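Local coordinates for protein aminoglycoside N(3)-acetyltransferase III (Serratia marcescens, PDB 7LAO) that transfers an acetyl group from acetyl-CoA to the 3-amino group of 2-deoxystreptamine antibiotics, giving resistance to gentamicin, kanamycin, tobramycin, neomycin and apramycin, at residues S62-P67 with W85-D89; L106-A112 with M122-G126; T131-P135 with P147-F151; R137-A141 with E202-D206. All blocks are in the same frame, centred on the assembly; numbering follows the deposited sequence.

The four contacts lie within one chain, in series except for interactions 3 and 4, whose segments alternate along the sequence. Interactions 2 and 3 have centres 14 Å apart and touch directly: strand 122-125 of interaction 2 packs against both segments of interaction 3, with Ala124 CB 3.9 Å from Thr133 CG2 and Met122 CG 4.0 Å from Pro147 CB. A single residue separates 131-135 from 137-141 of interaction 4. Interaction 1 touches none of the others; its nearest atoms are about 5 Å from interaction 2 and about 8 Å from interaction 4. Bound HEPES, probably from the crystallisation liquor, lies about 3 Å from the Ser62 side chain; HEPES is also found about 4 Å from that of Ala141, which may mark a pocket.

Interaction 1 of 4, residues S62-P67 with W85-D89; sequences SWDRSP and WPPFD
Trp63 and Phe88 both set CG anti to the backbone N (chi1 -175° and 176°), and the two side chains run antiparallel alongside one another, which lays Phe88 CB and CD1 over the Trp63 indole. With Trp85 they form an aromatic cluster that fastens together two parts of the long loop between strand 56-60 and helix 102-108. Phe88 presents its edge to one face of the Trp63 indole, with CD1 3.5 Å from Trp63 CD2. Its CB continues the cover in a CH-pi contact, 3.8 Å from the centroid of the six-membered ring of Trp63. Over the opposite face of that indole, offset toward the rim, lie the backbone O of Arg65 and N of Ser66. The indole is therefore clasped between the 85-89 segment and its own chain. Trp85 approaches Trp63 in an offset edge-to-face pair, the planes 70° apart, and also carries Pro67 on one of its faces: Pro67 CB stands 3.8 Å from the centroid of the six-membered ring of Trp85. Met190 of strand 185-192 touches both Trp63 and Pro67, tying the cluster to the neighbouring small sheet. Trp85 NE1 donates to Arg65 O at a modelled 2.5 Å, so short that the exact length is doubtful. Pro86 O, buried here with no polar partner in the model, meets the Trp63 edge in the ring plane, 3.2 Å from CH2.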
# COMPACT_ATOMS: atom_id res chain seq x y z
N SER A 62 0.61 2.01 -7.21
CA SER A 62 1.56 3.05 -7.63
C SER A 62 1.69 2.96 -9.16
O SER A 62 0.72 2.62 -9.85
CB SER A 62 2.86 2.93 -6.85
OG SER A 62 3.85 3.83 -7.37
N TRP A 63 2.87 3.22 -9.72
CA TRP A 63 2.99 3.34 -11.17
C TRP A 63 4.43 3.04 -11.57
O TRP A 63 5.36 3.59 -10.96
CB TRP A 63 2.57 4.76 -11.58
CG TRP A 63 2.52 5.07 -13.08
CD1 TRP A 63 2.42 4.18 -14.11
CD2 TRP A 63 2.57 6.37 -13.68
NE1 TRP A 63 2.39 4.85 -15.33
CE2 TRP A 63 2.49 6.19 -15.08
CE3 TRP A 63 2.68 7.67 -13.16
CZ2 TRP A 63 2.51 7.26 -15.97
CZ3 TRP A 63 2.69 8.73 -14.04
CH2 TRP A 63 2.61 8.52 -15.44
N ASP A 64 4.61 2.22 -12.61
CA ASP A 64 5.95 1.88 -13.07
C ASP A 64 6.65 3.01 -13.82
O ASP A 64 7.84 2.86 -14.13
CB ASP A 64 5.91 0.59 -13.92
CG ASP A 64 5.12 0.76 -15.24
OD1 ASP A 64 5.51 0.11 -16.23
OD2 ASP A 64 4.14 1.53 -15.30
N ARG A 65 5.97 4.12 -14.12
CA ARG A 65 6.57 5.28 -14.78
C ARG A 65 6.28 6.58 -14.01
O ARG A 65 6.07 7.64 -14.60
CB ARG A 65 6.10 5.41 -16.23
CG ARG A 65 6.53 4.27 -17.15
CD ARG A 65 8.04 4.17 -17.28
NE ARG A 65 8.67 5.48 -17.14
CZ ARG A 65 9.87 5.69 -16.60
NH1 ARG A 65 10.59 4.67 -16.14
NH2 ARG A 65 10.34 6.93 -16.52
N SER A 66 6.26 6.51 -12.70
CA SER A 66 6.02 7.72 -11.93
C SER A 66 7.25 8.62 -11.97
O SER A 66 8.37 8.12 -11.89
CB SER A 66 5.67 7.35 -10.49
OG SER A 66 5.88 8.43 -9.61
N PRO A 67 7.08 9.94 -12.18
CA PRO A 67 8.23 10.87 -12.17
C PRO A 67 8.50 11.47 -10.79
O PRO A 67 8.71 12.68 -10.65
CB PRO A 67 7.79 11.94 -13.18
CG PRO A 67 6.34 12.00 -13.00
CD PRO A 67 5.87 10.60 -12.67
N TRP A 85 6.45 12.18 -21.41
CA TRP A 85 6.20 11.23 -20.34
C TRP A 85 4.84 10.58 -20.55
O TRP A 85 3.85 11.30 -20.75
CB TRP A 85 6.26 11.92 -18.99
CG TRP A 85 6.61 10.99 -17.89
CD1 TRP A 85 5.79 10.08 -17.29
CD2 TRP A 85 7.89 10.85 -17.26
NE1 TRP A 85 6.48 9.39 -16.31
CE2 TRP A 85 7.77 9.85 -16.28
CE3 TRP A 85 9.12 11.49 -17.43
CZ2 TRP A 85 8.84 9.46 -15.47
CZ3 TRP A 85 10.18 11.10 -16.63
CH2 TRP A 85 10.03 10.10 -15.66
N PRO A 86 4.74 9.26 -20.50
CA PRO A 86 3.45 8.58 -20.73
C PRO A 86 2.40 9.04 -19.73
O PRO A 86 2.69 9.19 -18.54
CB PRO A 86 3.79 7.09 -20.54
CG PRO A 86 5.08 7.08 -19.81
CD PRO A 86 5.82 8.29 -20.27
N PRO A 87 1.18 9.29 -20.19
CA PRO A 87 0.12 9.70 -19.27
C PRO A 87 -0.29 8.55 -18.36
O PRO A 87 -0.21 7.37 -18.72
CB PRO A 87 -1.03 10.11 -20.19
CG PRO A 87 -0.38 10.36 -21.55
CD PRO A 87 0.76 9.38 -21.60
N PHE A 88 -0.71 8.90 -17.16
CA PHE A 88 -1.14 7.89 -16.20
C PHE A 88 -2.58 7.52 -16.53
O PHE A 88 -3.51 8.29 -16.29
CB PHE A 88 -1.03 8.40 -14.78
CG PHE A 88 -1.54 7.44 -13.76
CD1 PHE A 88 -0.88 6.25 -13.52
CD2 PHE A 88 -2.71 7.70 -13.07
CE1 PHE A 88 -1.36 5.36 -12.58
CE2 PHE A 88 -3.19 6.81 -12.13
CZ PHE A 88 -2.52 5.65 -11.90
N ASP A 89 -2.76 6.34 -17.12
CA ASP A 89 -4.08 5.85 -17.49
C ASP A 89 -4.45 4.73 -16.55
O ASP A 89 -3.68 3.78 -16.38
CB ASP A 89 -4.11 5.37 -18.94
CG ASP A 89 -5.46 4.80 -19.34
OD1 ASP A 89 -6.50 5.38 -18.96
OD2 ASP A 89 -5.48 3.77 -20.03

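Interaction 2 of 4, residues L106-A112 with M122-G126; sequences LLEAPDA and MVAVG
The flat groups that Val125 meets are backbone peptides, with no aromatic ring or guanidinium taking part: the Pro110 carbonyl brings its O to 3.3 Å from Val125 CG1, and that of Leu106 sets its O 3.7 Å from Val125 CG2. Both peptides belong to the way out of helix 102-108, so the two methyls of Val125 are fitted against the helix end and the type II turn Ala109-Ala112 that follows. Ala112 CB adds to this, 3.6 Å from Val125 CG2. Val123 faces the helix itself. Its CG2, anti to the backbone N, reaches Leu107 CD2 at 3.5 Å, closer than two methyl groups normally sit, while CG1 (chi1 55°) takes the position between N and carbonyl carbon and meets Leu106 CB. The Leu106 side chain runs roughly perpendicular to Val123 and also touches Leu57 and Val44.

Few polar contacts join the segments, and none is a direct hydrogen bond. One water accepts from Gly126 N at 2.9 Å and donates to Asp111 O at 2.6 Å, bridging turn and strand end. A CA-H...O contact runs from Ala112 CA to Ala124 O, 3.5 Å long. Just beyond Ala112, Arg113 pairs its backbone with Ala124. The layout is that of an alpha/beta layer packing, a helix against a mixed sheet, where the turn delivers the chain into antiparallel edge strand 113-114.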
# COMPACT_ATOMS: atom_id res chain seq x y z
N LEU A 106 -4.59 -8.01 -9.08
CA LEU A 106 -5.73 -7.37 -8.45
C LEU A 106 -6.41 -6.43 -9.45
O LEU A 106 -7.63 -6.42 -9.57
CB LEU A 106 -5.29 -6.61 -7.21
CG LEU A 106 -4.81 -7.47 -6.01
CD1 LEU A 106 -4.21 -6.58 -4.91
CD2 LEU A 106 -5.95 -8.31 -5.47
N LEU A 107 -5.62 -5.67 -10.22
CA LEU A 107 -6.17 -4.81 -11.25
C LEU A 107 -6.97 -5.60 -12.28
O LEU A 107 -7.99 -5.11 -12.78
CB LEU A 107 -5.06 -4.01 -11.93
CG LEU A 107 -4.68 -2.80 -11.05
CD1 LEU A 107 -3.34 -2.22 -11.46
CD2 LEU A 107 -5.78 -1.65 -11.10
N GLU A 108 -6.55 -6.82 -12.58
CA GLU A 108 -7.27 -7.64 -13.58
C GLU A 108 -8.48 -8.37 -13.00
O GLU A 108 -9.26 -8.94 -13.77
CB GLU A 108 -6.29 -8.63 -14.23
CG GLU A 108 -5.22 -7.90 -15.03
CD GLU A 108 -4.17 -8.84 -15.66
OE1 GLU A 108 -4.25 -10.08 -15.47
OE2 GLU A 108 -3.25 -8.32 -16.34
N ALA A 109 -8.70 -8.30 -11.68
CA ALA A 109 -9.81 -8.98 -11.02
C ALA A 109 -11.13 -8.31 -11.42
O ALA A 109 -11.13 -7.14 -11.76
CB ALA A 109 -9.68 -8.87 -9.49
N PRO A 110 -12.25 -9.03 -11.34
CA PRO A 110 -13.50 -8.47 -11.88
C PRO A 110 -13.95 -7.24 -11.10
O PRO A 110 -13.98 -7.23 -9.86
CB PRO A 110 -14.51 -9.63 -11.78
CG PRO A 110 -13.75 -10.78 -11.05
CD PRO A 110 -12.30 -10.50 -11.25
N ASP A 111 -14.21 -6.17 -11.84
CA ASP A 111 -14.76 -4.94 -11.28
C ASP A 111 -13.78 -4.24 -10.34
O ASP A 111 -14.17 -3.38 -9.55
CB ASP A 111 -16.10 -5.24 -10.59
CG ASP A 111 -17.16 -5.84 -11.63
OD1 ASP A 111 -17.71 -5.04 -12.43
OD2 ASP A 111 -17.39 -7.08 -11.67
N ALA A 112 -12.49 -4.54 -10.48
CA ALA A 112 -11.48 -3.82 -9.72
C ALA A 112 -11.47 -2.36 -10.15
O ALA A 112 -11.85 -2.02 -11.27
CB ALA A 112 -10.07 -4.42 -9.92
N MET A 122 -3.80 3.32 -5.72
CA MET A 122 -4.26 2.15 -4.99
C MET A 122 -5.24 1.37 -5.86
O MET A 122 -5.96 1.96 -6.66
CB MET A 122 -4.99 2.54 -3.69
CG MET A 122 -4.16 3.40 -2.79
SD MET A 122 -3.04 2.40 -1.76
CE MET A 122 -2.17 3.76 -0.99
N VAL A 123 -5.27 0.05 -5.70
CA VAL A 123 -6.23 -0.80 -6.40
C VAL A 123 -7.10 -1.40 -5.32
O VAL A 123 -6.60 -1.75 -4.23
CB VAL A 123 -5.55 -1.89 -7.28
CG1 VAL A 123 -4.55 -2.77 -6.42
CG2 VAL A 123 -6.57 -2.80 -7.90
N ALA A 124 -8.41 -1.50 -5.58
CA ALA A 124 -9.36 -2.15 -4.66
C ALA A 124 -10.45 -2.88 -5.44
O ALA A 124 -10.84 -2.47 -6.54
CB ALA A 124 -10.02 -1.17 -3.70
N VAL A 125 -10.97 -3.95 -4.83
CA VAL A 125 -11.90 -4.86 -5.51
C VAL A 125 -12.87 -5.41 -4.49
O VAL A 125 -12.44 -6.11 -3.56
CB VAL A 125 -11.19 -6.07 -6.15
CG1 VAL A 125 -12.08 -6.65 -7.22
CG2 VAL A 125 -9.79 -5.75 -6.61
N GLY A 126 -14.18 -5.20 -4.72
CA GLY A 126 -15.19 -5.59 -3.76
C GLY A 126 -16.11 -4.41 -3.44
O GLY A 126 -15.98 -3.33 -4.02
O HOH W 1 -15.14 -4.15 -7.27

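Interaction 3 of 4, residues T131-P135 with P147-F151; sequences TLTEP and PLERF
Arg150 and Leu132 carry the close side of this contact, where the start of helix 147-153 meets the end of helix 129-133. The guanidinium reaches three backbone carbonyls: NE donates to Thr131 O at 2.9 Å, and NH2 to both Leu132 O at 2.9 Å and Pro135 O at 2.8 Å. Only the Pro135 bond lies in the carbonyl plane, on a lone pair; at Leu132 O the donor stands 49° above that plane. A bend at chi3 (-64°) turns the group onto these oxygens, and Pro135 CD covers one of its faces, 3.6 Å from Arg150 NH1. Leu132 O is crowded further by Pro147 CB at 3.1 Å. Deeper in, Leu132 CD2 packs 3.6 Å from Phe151 N, both residues also touching Leu23 and Met58 of the sheet.

The outer side is looser. Thr131 brings its side chain no closer than 4.7 Å, and the side chain of exposed Glu134 starts away from the other helix, although its backbone O lies over the guanidinium face.

With NH1 bonded to Gly145 O as well, all three guanidinium nitrogens have carbonyl partners. The carbonyl oxygens gathered at the carboxyl end of helix 129-133 would probably favour the positive charge.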
# COMPACT_ATOMS: atom_id res chain seq x y z
N THR A 131 -15.44 3.54 -2.80
CA THR A 131 -15.21 4.19 -1.49
C THR A 131 -13.71 4.33 -1.19
O THR A 131 -13.23 5.41 -0.80
CB THR A 131 -15.91 3.38 -0.38
OG1 THR A 131 -17.31 3.35 -0.60
CG2 THR A 131 -15.63 3.98 1.10
N LEU A 132 -12.93 3.26 -1.41
CA LEU A 132 -11.52 3.33 -1.08
C LEU A 132 -10.73 4.18 -2.07
O LEU A 132 -9.89 5.00 -1.65
CB LEU A 132 -10.92 1.93 -0.96
CG LEU A 132 -11.50 1.21 0.25
CD1 LEU A 132 -11.19 -0.35 0.26
CD2 LEU A 132 -10.97 1.87 1.51
N THR A 133 -11.04 4.05 -3.39
CA THR A 133 -10.18 4.63 -4.41
C THR A 133 -10.50 6.08 -4.78
O THR A 133 -9.73 6.68 -5.55
CB THR A 133 -10.21 3.76 -5.68
OG1 THR A 133 -11.56 3.62 -6.13
CG2 THR A 133 -9.65 2.34 -5.36
N GLU A 134 -11.61 6.65 -4.29
CA GLU A 134 -11.96 8.04 -4.56
C GLU A 134 -12.38 8.71 -3.25
O GLU A 134 -13.21 8.14 -2.51
CB GLU A 134 -13.13 8.12 -5.57
CG GLU A 134 -12.81 7.63 -6.97
CD GLU A 134 -14.03 7.70 -7.89
OE1 GLU A 134 -14.58 6.63 -8.28
OE2 GLU A 134 -14.47 8.85 -8.18
N PRO A 135 -11.92 9.95 -2.96
CA PRO A 135 -10.98 10.73 -3.76
C PRO A 135 -9.52 10.36 -3.49
O PRO A 135 -9.22 9.66 -2.51
CB PRO A 135 -11.29 12.18 -3.34
CG PRO A 135 -11.67 12.01 -1.88
CD PRO A 135 -12.35 10.67 -1.75
N PRO A 147 -6.94 7.11 0.47
CA PRO A 147 -7.51 5.76 0.66
C PRO A 147 -7.07 5.04 1.95
O PRO A 147 -7.86 4.21 2.45
CB PRO A 147 -7.02 5.01 -0.58
CG PRO A 147 -6.94 6.07 -1.65
CD PRO A 147 -6.44 7.31 -0.90
N LEU A 148 -5.88 5.33 2.50
CA LEU A 148 -5.44 4.68 3.75
C LEU A 148 -6.34 5.09 4.91
O LEU A 148 -6.68 4.26 5.78
CB LEU A 148 -3.99 5.04 4.09
CG LEU A 148 -2.92 4.44 3.20
CD1 LEU A 148 -1.58 4.75 3.87
CD2 LEU A 148 -3.14 2.92 3.01
N GLU A 149 -6.74 6.36 4.94
CA GLU A 149 -7.60 6.81 6.03
C GLU A 149 -8.92 6.06 6.01
O GLU A 149 -9.43 5.66 7.06
CB GLU A 149 -7.86 8.34 5.96
CG GLU A 149 -9.02 8.78 6.90
CD GLU A 149 -9.35 10.29 6.85
OE1 GLU A 149 -9.82 10.82 7.88
OE2 GLU A 149 -9.19 10.93 5.79
N ARG A 150 -9.47 5.80 4.81
CA ARG A 150 -10.74 5.10 4.76
C ARG A 150 -10.56 3.61 4.98
O ARG A 150 -11.46 2.96 5.51
CB ARG A 150 -11.45 5.42 3.42
CG ARG A 150 -11.75 6.97 3.36
CD ARG A 150 -12.52 7.41 2.10
NE ARG A 150 -11.72 7.17 0.89
CZ ARG A 150 -10.82 8.01 0.38
NH1 ARG A 150 -10.54 9.17 0.94
NH2 ARG A 150 -10.20 7.70 -0.72
N PHE A 151 -9.43 3.06 4.55
CA PHE A 151 -9.10 1.66 4.83
C PHE A 151 -9.08 1.42 6.35
O PHE A 151 -9.69 0.46 6.84
CB PHE A 151 -7.76 1.32 4.19
CG PHE A 151 -7.15 -0.00 4.67
CD1 PHE A 151 -7.63 -1.25 4.21
CD2 PHE A 151 -6.07 0.02 5.51
CE1 PHE A 151 -7.00 -2.46 4.66
CE2 PHE A 151 -5.43 -1.18 5.96
CZ PHE A 151 -5.91 -2.39 5.55

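Interaction 4 of 4, residues R137-A141 with E202-D206; sequences RLGQA and ELAED
Leu138 and Gly139, the middle pair of a type II beta turn spanning Arg137-Gln140, lie against strand 200-207 of the two-stranded antiparallel sheet formed with strand 185-192. The apolar contacts belong to Leu138. Its CB lies 3.9 Å from Ala204 CB, and its CD1 rests 3.8 Å from Glu202 CB, the Leu138 and Glu202 side chains crossing at a slant. Leu138 starts toward the strand, and chi1 of -66°, with CG anti to the carbonyl carbon, sets its CD1 beside Glu202. His117 touches both Leu138 and Ala141 from a neighbouring loop.

Backbone contact falls to Gly139, whose CA makes a CA-H...O approach to Glu205 O at 3.4 Å. Its positive phi (87°) is usual for the third residue of a type II turn.

The polar contacts converge on the OD2 of buried Asp206. One water donates to it at 2.8 Å while accepting from Gly139 N, at a length so short as to be doubtful. Gly139 O lies 3.3 Å from the same OD2, two acceptors that do not bond and whose closeness would be somewhat unfavourable. The direct bond is nearly straight: Ala141 N donates to Asp206 OD2 at 2.8 Å and 170°, meeting it on the syn side of the carboxylate.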
# COMPACT_ATOMS: atom_id res chain seq x y z
N ARG A 137 -6.16 12.66 -4.00
CA ARG A 137 -5.64 13.91 -4.53
C ARG A 137 -4.15 14.08 -4.24
O ARG A 137 -3.61 13.54 -3.27
CB ARG A 137 -6.40 15.11 -3.95
CG ARG A 137 -7.88 14.85 -3.62
CD ARG A 137 -8.62 16.15 -3.29
NE ARG A 137 -9.96 15.94 -2.74
CZ ARG A 137 -11.08 15.87 -3.46
NH1 ARG A 137 -11.04 15.97 -4.79
NH2 ARG A 137 -12.25 15.68 -2.86
N LEU A 138 -3.51 14.85 -5.11
CA LEU A 138 -2.16 15.31 -4.81
C LEU A 138 -2.14 16.04 -3.47
O LEU A 138 -2.99 16.89 -3.21
CB LEU A 138 -1.67 16.24 -5.91
CG LEU A 138 -1.50 15.53 -7.23
CD1 LEU A 138 -0.84 16.47 -8.19
CD2 LEU A 138 -0.68 14.24 -7.03
N GLY A 139 -1.14 15.72 -2.64
CA GLY A 139 -1.09 16.23 -1.28
C GLY A 139 -1.84 15.38 -0.27
O GLY A 139 -1.86 15.72 0.92
N GLN A 140 -2.50 14.32 -0.72
CA GLN A 140 -3.22 13.41 0.15
C GLN A 140 -2.85 11.99 -0.23
O GLN A 140 -3.70 11.13 -0.47
CB GLN A 140 -4.73 13.65 0.09
CG GLN A 140 -5.11 15.08 0.44
CD GLN A 140 -6.61 15.28 0.64
OE1 GLN A 140 -7.43 14.82 -0.17
NE2 GLN A 140 -6.96 15.97 1.73
N ALA A 141 -1.54 11.75 -0.33
CA ALA A 141 -1.06 10.46 -0.83
C ALA A 141 -1.43 9.32 0.12
O ALA A 141 -2.07 8.34 -0.28
CB ALA A 141 0.45 10.52 -1.04
N GLU A 202 0.90 19.00 -12.28
CA GLU A 202 0.44 19.65 -11.10
C GLU A 202 1.33 19.21 -9.99
O GLU A 202 1.98 18.19 -10.00
CB GLU A 202 -0.97 19.27 -10.78
CG GLU A 202 -1.79 20.39 -10.21
CD GLU A 202 -3.24 19.99 -10.21
OE1 GLU A 202 -3.66 19.30 -9.25
OE2 GLU A 202 -3.94 20.33 -11.18
N LEU A 203 1.29 19.98 -8.99
CA LEU A 203 2.30 19.86 -8.00
C LEU A 203 1.71 19.30 -6.73
O LEU A 203 0.56 19.61 -6.38
CB LEU A 203 2.96 21.22 -7.73
CG LEU A 203 4.01 21.25 -6.62
CD1 LEU A 203 5.20 20.37 -6.98
CD2 LEU A 203 4.47 22.68 -6.35
N ALA A 204 2.47 18.46 -6.04
CA ALA A 204 2.10 17.97 -4.72
C ALA A 204 3.10 18.43 -3.65
O ALA A 204 4.29 18.61 -3.92
CB ALA A 204 2.02 16.44 -4.71
N GLU A 205 2.59 18.43 -2.42
CA GLU A 205 3.34 18.74 -1.20
C GLU A 205 2.80 17.70 -0.21
O GLU A 205 1.62 17.72 0.11
CB GLU A 205 3.04 20.15 -0.72
CG GLU A 205 3.20 20.34 0.78
CD GLU A 205 4.54 20.95 1.15
OE1 GLU A 205 4.57 21.86 2.00
OE2 GLU A 205 5.57 20.50 0.60
N ASP A 206 3.66 16.80 0.29
CA ASP A 206 3.17 15.75 1.17
C ASP A 206 4.29 15.33 2.11
O ASP A 206 5.44 15.73 1.97
CB ASP A 206 2.65 14.55 0.36
CG ASP A 206 1.39 13.94 0.97
OD1 ASP A 206 1.34 13.85 2.22
OD2 ASP A 206 0.47 13.55 0.21
O HOH W 2 0.38 13.70 -2.60